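Local coordinates for protein gamma-glutamyltranspeptidase (Streptomyces lincolnensis, PDB 6J3I) that probably cleaves or transfers amide-linked groups such as gamma-glutamyl, as an LmbA-like homologue of the Ntn-hydrolase gamma-glutamyltranspeptidases, at residues S365-L370 against M462-E467; Q78-A83 against G476-T481. The protein carries 1 engineered substitution. All coordinates share one frame; numbering follows the deposited sequence.

Contact 1. Residues S365-L370 against M462-E467; sequences SAHADL and MTWLEE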
ATOM      1  N   SER A 365     -10.731  15.668 -13.625  1.00 28.74           N
ATOM      2  CA  SER A 365      -9.653  16.637 -13.789  1.00 28.04           C
ATOM      3  C   SER A 365      -9.386  16.840 -15.287  1.00 27.74           C
ATOM      4  O   SER A 365      -9.575  15.923 -16.095  1.00 26.86           O
ATOM      5  CB  SER A 365      -8.382  16.222 -13.029  1.00 28.17           C
ATOM      6  OG  SER A 365      -7.543  15.358 -13.779  1.00 28.07           O
ATOM      7  N   ALA A 366      -8.980  18.056 -15.644  1.00 27.21           N
ATOM      8  CA  ALA A 366      -8.589  18.383 -17.016  1.00 27.06           C
ATOM      9  C   ALA A 366      -7.525  17.401 -17.513  1.00 27.25           C
ATOM     10  O   ALA A 366      -7.596  16.900 -18.646  1.00 27.55           O
ATOM     11  CB  ALA A 366      -8.070  19.813 -17.094  1.00 26.40           C
ATOM     12  N   HIS A 367      -6.559  17.112 -16.645  1.00 26.94           N
ATOM     13  CA  HIS A 367      -5.490  16.181 -16.968  1.00 27.55           C
ATOM     14  C   HIS A 367      -5.997  14.750 -17.156  1.00 28.17           C
ATOM     15  O   HIS A 367      -5.505  14.037 -18.019  1.00 27.55           O
ATOM     16  CB  HIS A 367      -4.386  16.215 -15.916  1.00 27.34           C
ATOM     17  CG  HIS A 367      -3.224  15.340 -16.264  1.00 27.68           C
ATOM     18  ND1 HIS A 367      -2.215  15.745 -17.109  1.00 27.59           N
ATOM     19  CD2 HIS A 367      -2.940  14.059 -15.925  1.00 27.67           C
ATOM     20  CE1 HIS A 367      -1.346  14.761 -17.255  1.00 27.79           C
ATOM     21  NE2 HIS A 367      -1.763  13.727 -16.547  1.00 27.68           N
ATOM     22  N   ALA A 368      -6.967  14.340 -16.345  1.00 29.48           N
ATOM     23  CA  ALA A 368      -7.624  13.039 -16.512  1.00 30.53           C
ATOM     24  C   ALA A 368      -8.356  12.936 -17.848  1.00 32.27           C
ATOM     25  O   ALA A 368      -8.270  11.909 -18.529  1.00 31.49           O
ATOM     26  CB  ALA A 368      -8.593  12.789 -15.373  1.00 30.58           C
ATOM     27  N   ASP A 369      -9.074  14.010 -18.193  1.00 34.98           N
ATOM     28  CA  ASP A 369      -9.818  14.128 -19.464  1.00 36.24           C
ATOM     29  C   ASP A 369      -8.898  14.056 -20.670  1.00 36.50           C
ATOM     30  O   ASP A 369      -9.183  13.388 -21.657  1.00 36.99           O
ATOM     31  CB  ASP A 369     -10.566  15.475 -19.520  1.00 37.54           C
ATOM     32  CG  ASP A 369     -11.951  15.410 -18.898  1.00 39.33           C
ATOM     33  OD1 ASP A 369     -12.611  14.349 -18.984  1.00 41.10           O
ATOM     34  OD2 ASP A 369     -12.400  16.435 -18.334  1.00 39.11           O
ATOM     35  N   LEU A 370      -7.804  14.789 -20.559  1.00 37.55           N
ATOM     36  CA  LEU A 370      -6.751  14.880 -21.569  1.00 37.94           C
ATOM     37  C   LEU A 370      -6.066  13.550 -21.832  1.00 39.49           C
ATOM     38  O   LEU A 370      -5.860  13.150 -22.982  1.00 40.73           O
ATOM     39  CB  LEU A 370      -5.745  15.890 -21.030  1.00 36.11           C
ATOM     40  CG  LEU A 370      -4.402  16.315 -21.627  1.00 36.26           C
ATOM     41  CD1 LEU A 370      -3.221  15.585 -20.963  1.00 35.95           C
ATOM     42  CD2 LEU A 370      -4.359  16.242 -23.155  1.00 36.07           C
ATOM     43  N   MET A 462      -0.299  12.098  -5.852  1.00 17.45           N
ATOM     44  CA  MET A 462      -1.589  11.527  -6.281  1.00 18.39           C
ATOM     45  C   MET A 462      -2.791  12.494  -6.273  1.00 18.79           C
ATOM     46  O   MET A 462      -3.870  12.112  -6.708  1.00 19.01           O
ATOM     47  CB  MET A 462      -1.916  10.286  -5.438  1.00 18.49           C
ATOM     48  CG  MET A 462      -0.774   9.283  -5.355  1.00 18.45           C
ATOM     49  SD  MET A 462      -1.202   7.684  -4.638  1.00 18.21           S
ATOM     50  CE  MET A 462       0.241   6.775  -5.158  1.00 18.19           C
ATOM     51  N   THR A 463      -2.609  13.725  -5.793  1.00 19.47           N
ATOM     52  CA  THR A 463      -3.670  14.754  -5.833  1.00 19.68           C
ATOM     53  C   THR A 463      -3.692  15.467  -7.192  1.00 19.82           C
ATOM     54  O   THR A 463      -2.842  15.216  -8.040  1.00 19.98           O
ATOM     55  CB  THR A 463      -3.477  15.790  -4.713  1.00 19.61           C
ATOM     56  OG1 THR A 463      -2.168  16.354  -4.799  1.00 19.21           O
ATOM     57  CG2 THR A 463      -3.621  15.136  -3.373  1.00 19.63           C
ATOM     58  N   TRP A 464      -4.677  16.332  -7.405  1.00 19.89           N
ATOM     59  CA  TRP A 464      -4.727  17.152  -8.610  1.00 19.99           C
ATOM     60  C   TRP A 464      -4.455  18.617  -8.272  1.00 20.36           C
ATOM     61  O   TRP A 464      -4.868  19.102  -7.210  1.00 20.03           O
ATOM     62  CB  TRP A 464      -6.084  17.025  -9.295  1.00 19.97           C
ATOM     63  CG  TRP A 464      -6.358  15.675  -9.882  1.00 19.71           C
ATOM     64  CD1 TRP A 464      -7.358  14.818  -9.521  1.00 19.60           C
ATOM     65  CD2 TRP A 464      -5.631  15.024 -10.933  1.00 19.52           C
ATOM     66  NE1 TRP A 464      -7.302  13.675 -10.282  1.00 19.68           N
ATOM     67  CE2 TRP A 464      -6.254  13.772 -11.155  1.00 19.48           C
ATOM     68  CE3 TRP A 464      -4.512  15.371 -11.705  1.00 19.26           C
ATOM     69  CZ2 TRP A 464      -5.799  12.869 -12.118  1.00 19.17           C
ATOM     70  CZ3 TRP A 464      -4.063  14.474 -12.668  1.00 19.20           C
ATOM     71  CH2 TRP A 464      -4.707  13.232 -12.864  1.00 19.08           C
ATOM     72  N   LEU A 465      -3.762  19.302  -9.184  1.00 20.67           N
ATOM     73  CA  LEU A 465      -3.551  20.757  -9.126  1.00 21.72           C
ATOM     74  C   LEU A 465      -4.658  21.465  -9.901  1.00 22.94           C
ATOM     75  O   LEU A 465      -4.432  22.134 -10.916  1.00 22.86           O
ATOM     76  CB  LEU A 465      -2.165  21.140  -9.658  1.00 21.41           C
ATOM     77  CG  LEU A 465      -0.993  20.512  -8.899  1.00 21.71           C
ATOM     78  CD1 LEU A 465       0.330  20.990  -9.474  1.00 22.15           C
ATOM     79  CD2 LEU A 465      -1.039  20.818  -7.404  1.00 21.94           C
ATOM     80  N   GLU A 466      -5.862  21.300  -9.364  1.00 24.58           N
ATOM     81  CA  GLU A 466      -7.095  21.842  -9.911  1.00 24.96           C
ATOM     82  C   GLU A 466      -8.080  21.820  -8.756  1.00 25.30           C
ATOM     83  O   GLU A 466      -8.227  20.789  -8.095  1.00 25.21           O
ATOM     84  CB  GLU A 466      -7.607  20.957 -11.049  1.00 25.65           C
ATOM     85  CG  GLU A 466      -8.584  21.642 -11.990  1.00 26.31           C
ATOM     86  CD  GLU A 466      -9.237  20.686 -12.983  1.00 26.65           C
ATOM     87  OE1 GLU A 466      -8.611  19.676 -13.360  1.00 26.56           O
ATOM     88  OE2 GLU A 466     -10.384  20.947 -13.407  1.00 27.26           O
ATOM     89  N   GLU A 467      -8.729  22.950  -8.495  1.00 25.45           N
ATOM     90  CA  GLU A 467      -9.705  23.033  -7.410  1.00 25.44           C
ATOM     91  C   GLU A 467     -11.052  22.485  -7.840  1.00 25.15           C
ATOM     92  O   GLU A 467     -11.324  22.313  -9.032  1.00 24.15           O
ATOM     93  CB  GLU A 467      -9.898  24.478  -6.939  1.00 26.08           C
ATOM     94  CG  GLU A 467      -8.640  25.156  -6.403  1.00 26.87           C
ATOM     95  CD  GLU A 467      -8.295  24.766  -4.959  1.00 27.06           C
ATOM     96  OE1 GLU A 467      -7.668  25.597  -4.265  1.00 27.15           O
ATOM     97  OE2 GLU A 467      -8.638  23.648  -4.505  1.00 25.85           O
TER

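Contact 2. Residues Q78-A83 against G476-T481; sequences QGVAPA and GRRPRT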
ATOM      1  N   GLN A  78      -2.397   7.454   7.076  1.00 18.54           N
ATOM      2  CA  GLN A  78      -2.166   8.279   5.904  1.00 18.17           C
ATOM      3  C   GLN A  78      -2.204   9.724   6.362  1.00 18.08           C
ATOM      4  O   GLN A  78      -3.239  10.224   6.797  1.00 17.82           O
ATOM      5  CB  GLN A  78      -3.220   8.017   4.817  1.00 17.94           C
ATOM      6  CG  GLN A  78      -3.083   8.896   3.573  1.00 17.76           C
ATOM      7  CD  GLN A  78      -1.780   8.669   2.828  1.00 17.57           C
ATOM      8  OE1 GLN A  78      -1.596   7.637   2.207  1.00 17.51           O
ATOM      9  NE2 GLN A  78      -0.868   9.633   2.901  1.00 17.45           N
ATOM     10  N   GLY A  79      -1.063  10.391   6.258  1.00 18.53           N
ATOM     11  CA  GLY A  79      -0.962  11.795   6.615  1.00 19.01           C
ATOM     12  C   GLY A  79      -1.591  12.733   5.602  1.00 19.22           C
ATOM     13  O   GLY A  79      -1.960  12.336   4.494  1.00 19.86           O
ATOM     14  N   VAL A  80      -1.678  13.995   6.001  1.00 18.83           N
ATOM     15  CA  VAL A  80      -2.338  15.024   5.219  1.00 18.18           C
ATOM     16  C   VAL A  80      -1.339  15.913   4.500  1.00 18.19           C
ATOM     17  O   VAL A  80      -0.142  15.892   4.779  1.00 17.94           O
ATOM     18  CB  VAL A  80      -3.267  15.897   6.095  1.00 18.18           C
ATOM     19  CG1 VAL A  80      -4.366  15.042   6.720  1.00 17.88           C
ATOM     20  CG2 VAL A  80      -2.502  16.668   7.168  1.00 18.08           C
ATOM     21  N   ALA A  81      -1.856  16.693   3.558  1.00 18.36           N
ATOM     22  CA  ALA A  81      -1.084  17.760   2.939  1.00 18.27           C
ATOM     23  C   ALA A  81      -0.865  18.868   3.978  1.00 17.91           C
ATOM     24  O   ALA A  81      -1.730  19.098   4.819  1.00 17.26           O
ATOM     25  CB  ALA A  81      -1.805  18.316   1.712  1.00 18.39           C
ATOM     26  N   PRO A  82       0.294  19.552   3.923  1.00 18.17           N
ATOM     27  CA  PRO A  82       0.575  20.683   4.805  1.00 18.18           C
ATOM     28  C   PRO A  82      -0.420  21.825   4.682  1.00 18.38           C
ATOM     29  O   PRO A  82      -1.083  21.952   3.660  1.00 18.55           O
ATOM     30  CB  PRO A  82       1.942  21.152   4.317  1.00 18.05           C
ATOM     31  CG  PRO A  82       2.592  19.912   3.833  1.00 18.06           C
ATOM     32  CD  PRO A  82       1.485  19.203   3.122  1.00 18.28           C
ATOM     33  N   ALA A  83      -0.501  22.650   5.719  1.00 18.66           N
ATOM     34  CA  ALA A  83      -1.340  23.854   5.718  1.00 19.15           C
ATOM     35  C   ALA A  83      -1.067  24.767   4.511  1.00 19.27           C
ATOM     36  O   ALA A  83      -2.000  25.281   3.899  1.00 19.74           O
ATOM     37  CB  ALA A  83      -1.163  24.630   7.019  1.00 19.14           C
ATOM     38  N   GLY A 476      -4.613  19.995   4.970  1.00 22.40           N
ATOM     39  CA  GLY A 476      -5.274  19.172   5.990  1.00 23.42           C
ATOM     40  C   GLY A 476      -6.035  17.947   5.501  1.00 24.32           C
ATOM     41  O   GLY A 476      -6.805  17.335   6.261  1.00 23.43           O
ATOM     42  N   ARG A 477      -5.824  17.584   4.239  1.00 26.18           N
ATOM     43  CA  ARG A 477      -6.528  16.465   3.613  1.00 27.54           C
ATOM     44  C   ARG A 477      -5.521  15.437   3.165  1.00 26.62           C
ATOM     45  O   ARG A 477      -4.446  15.790   2.658  1.00 24.65           O
ATOM     46  CB  ARG A 477      -7.334  16.936   2.403  1.00 29.36           C
ATOM     47  CG  ARG A 477      -8.767  17.271   2.732  1.00 31.65           C
ATOM     48  CD  ARG A 477      -8.882  18.412   3.724  1.00 33.78           C
ATOM     49  NE  ARG A 477      -9.792  18.040   4.800  1.00 35.09           N
ATOM     50  CZ  ARG A 477     -11.107  18.235   4.788  1.00 35.84           C
ATOM     51  NH1 ARG A 477     -11.712  18.824   3.757  1.00 35.85           N
ATOM     52  NH2 ARG A 477     -11.827  17.838   5.831  1.00 36.91           N
ATOM     53  N   ARG A 478      -5.872  14.165   3.341  1.00 27.03           N
ATOM     54  CA  ARG A 478      -5.015  13.108   2.813  1.00 27.40           C
ATOM     55  C   ARG A 478      -5.180  13.045   1.302  1.00 26.79           C
ATOM     56  O   ARG A 478      -6.280  13.226   0.784  1.00 27.88           O
ATOM     57  CB  ARG A 478      -5.187  11.719   3.456  1.00 28.22           C
ATOM     58  CG  ARG A 478      -6.541  11.304   4.001  1.00 29.71           C
ATOM     59  CD  ARG A 478      -6.687  11.630   5.480  1.00 30.50           C
ATOM     60  NE  ARG A 478      -7.366  10.571   6.225  1.00 31.74           N
ATOM     61  CZ  ARG A 478      -8.684  10.340   6.254  1.00 32.11           C
ATOM     62  NH1 ARG A 478      -9.147   9.339   6.996  1.00 32.39           N
ATOM     63  NH2 ARG A 478      -9.544  11.075   5.553  1.00 31.77           N
ATOM     64  N   PRO A 479      -4.075  12.805   0.585  1.00 25.89           N
ATOM     65  CA  PRO A 479      -4.192  12.538  -0.842  1.00 25.19           C
ATOM     66  C   PRO A 479      -4.904  11.215  -1.011  1.00 24.71           C
ATOM     67  O   PRO A 479      -4.834  10.378  -0.106  1.00 24.96           O
ATOM     68  CB  PRO A 479      -2.734  12.410  -1.284  1.00 25.24           C
ATOM     69  CG  PRO A 479      -2.027  11.910  -0.078  1.00 25.03           C
ATOM     70  CD  PRO A 479      -2.700  12.589   1.073  1.00 25.26           C
ATOM     71  N   ARG A 480      -5.588  11.001  -2.130  1.00 24.24           N
ATOM     72  CA  ARG A 480      -6.215   9.695  -2.304  1.00 24.20           C
ATOM     73  C   ARG A 480      -5.133   8.663  -2.609  1.00 22.64           C
ATOM     74  O   ARG A 480      -4.399   8.741  -3.601  1.00 22.39           O
ATOM     75  CB  ARG A 480      -7.390   9.671  -3.279  1.00 25.58           C
ATOM     76  CG  ARG A 480      -7.075   9.262  -4.688  1.00 26.69           C
ATOM     77  CD  ARG A 480      -8.084   8.314  -5.283  1.00 27.47           C
ATOM     78  NE  ARG A 480      -8.237   8.751  -6.657  1.00 29.26           N
ATOM     79  CZ  ARG A 480      -7.352   8.563  -7.637  1.00 29.47           C
ATOM     80  NH1 ARG A 480      -6.228   7.866  -7.455  1.00 28.81           N
ATOM     81  NH2 ARG A 480      -7.618   9.071  -8.832  1.00 30.24           N
ATOM     82  N   THR A 481      -5.043   7.704  -1.708  1.00 20.97           N
ATOM     83  CA  THR A 481      -3.893   6.832  -1.636  1.00 19.81           C
ATOM     84  C   THR A 481      -4.208   5.459  -2.204  1.00 18.75           C
ATOM     85  O   THR A 481      -5.307   4.945  -2.035  1.00 18.47           O
ATOM     86  CB  THR A 481      -3.363   6.744  -0.186  1.00 19.52           C
ATOM     87  OG1 THR A 481      -2.152   5.993  -0.175  1.00 19.31           O
ATOM     88  CG2 THR A 481      -4.367   6.110   0.785  1.00 19.43           C
TER

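Contact 1. Residues S365-L370 against M462-E467
Ser365 meets Trp464 from above the indole. Its CB stands 3.6 Å from the centroid of the five-membered ring, only 7° from the ring normal, a CH-pi contact. The hydroxyl lies over the same ring system, with OG 3.3 Å from Trp464 CE2. Rotation about the serine CA-CB bond (chi1 86°) places OG between the backbone N and carbonyl carbon, where it also faces its own helix.

That second role makes Ser365 the N-cap of helix 366-371: OG accepts from Ala368 N at 2.8 Å, so the hydroxyl over the indole is fixed by the first turn. Glu466 takes another amide of this turn. Its side chain, extended beyond CG, brings OE1 to within 2.8 Å of Ala366 N, and the syn lone pair accepts a nearly straight bond. A carboxylate at this helix end would be expected to be stabilised by the helix dipole.

His367 meets the edge of the indole, CD2 reaching Trp464 CZ3 at 3.5 Å near its plane, with neither ring over the other's face and their planes at 45°. Ala368 CB adds an apolar contact, 4.3 Å from Trp464 CZ2. Beyond the two segments, Trp464 NE1 bonds to Glu317 and its ring has a cation-pi contact with Arg550, whose carbonyl oxygen accepts from His367 NE2.

Contact 2. Residues Q78-A83 against G476-T481
The carbonyl oxygen of Arg477 is approached by two groups of the facing loop. Ala81 N donates to Arg477 O at 2.9 Å from above the carbonyl plane, and Val80 CA adds a CA-H...O contact to the same oxygen at 3.4 Å. In the reverse direction Gly476 N donates to Ala81 O over 3.0 Å. Gly476 has a positive phi of 74°, a conformation that favours glycine, and Val80 packs against its peptide, with CG1 3.4 Å from Gly476 O.

Two irregular loops, roughly antiparallel, are thus joined by two backbone hydrogen bonds at one end and by side chains at the other. Thr481 OG1 donates to Gln78 OE1 over 2.9 Å, tilted 30° from the amide plane. Gln78 reaches it by running CG away from its backbone N (chi1 177°) and then bending at the next bond. The bend also lays Gln78 CG against Arg478 CB at 3.5 Å and sets NE2 beside the Pro479 ring, while Glu60 receives a weak bond from that nitrogen. With Gln78 cut back to an alanine, the Thr481 hydroxyl would probably lose this acceptor and a gap open beside Arg478 CB.

Loop 78-83 links strand 73-77 to helix 87-92, and Ala83 N bonds to Asp249 of helix 247-252. The Arg478 guanidinium forms salt bridges with Glu258 of strand 256-265, which pairs with 73-77, and with Asp322.

Overall arrangement
Along the chain the order is 78-83, 365-370, 462-467, 476-481, so contact 2 brackets contact 1. Their centres lie about 16 Å apart, contact 1 being the farther from the chain's geometric centre. Segments 462-467 and 476-481 belong to the same long connection between strands 433-436 and 486-490, and they touch directly: Met462 CB packs on Arg480 O at 3.5 Å, and Thr463 on Pro479. Glu317 of helix 299-319 joins them further, holding Trp464 with one carboxylate oxygen and Arg480 with the other. A single irregular connection is thus tied at one point to the small helix 366-371 and at another to the loop leaving strand 73-77.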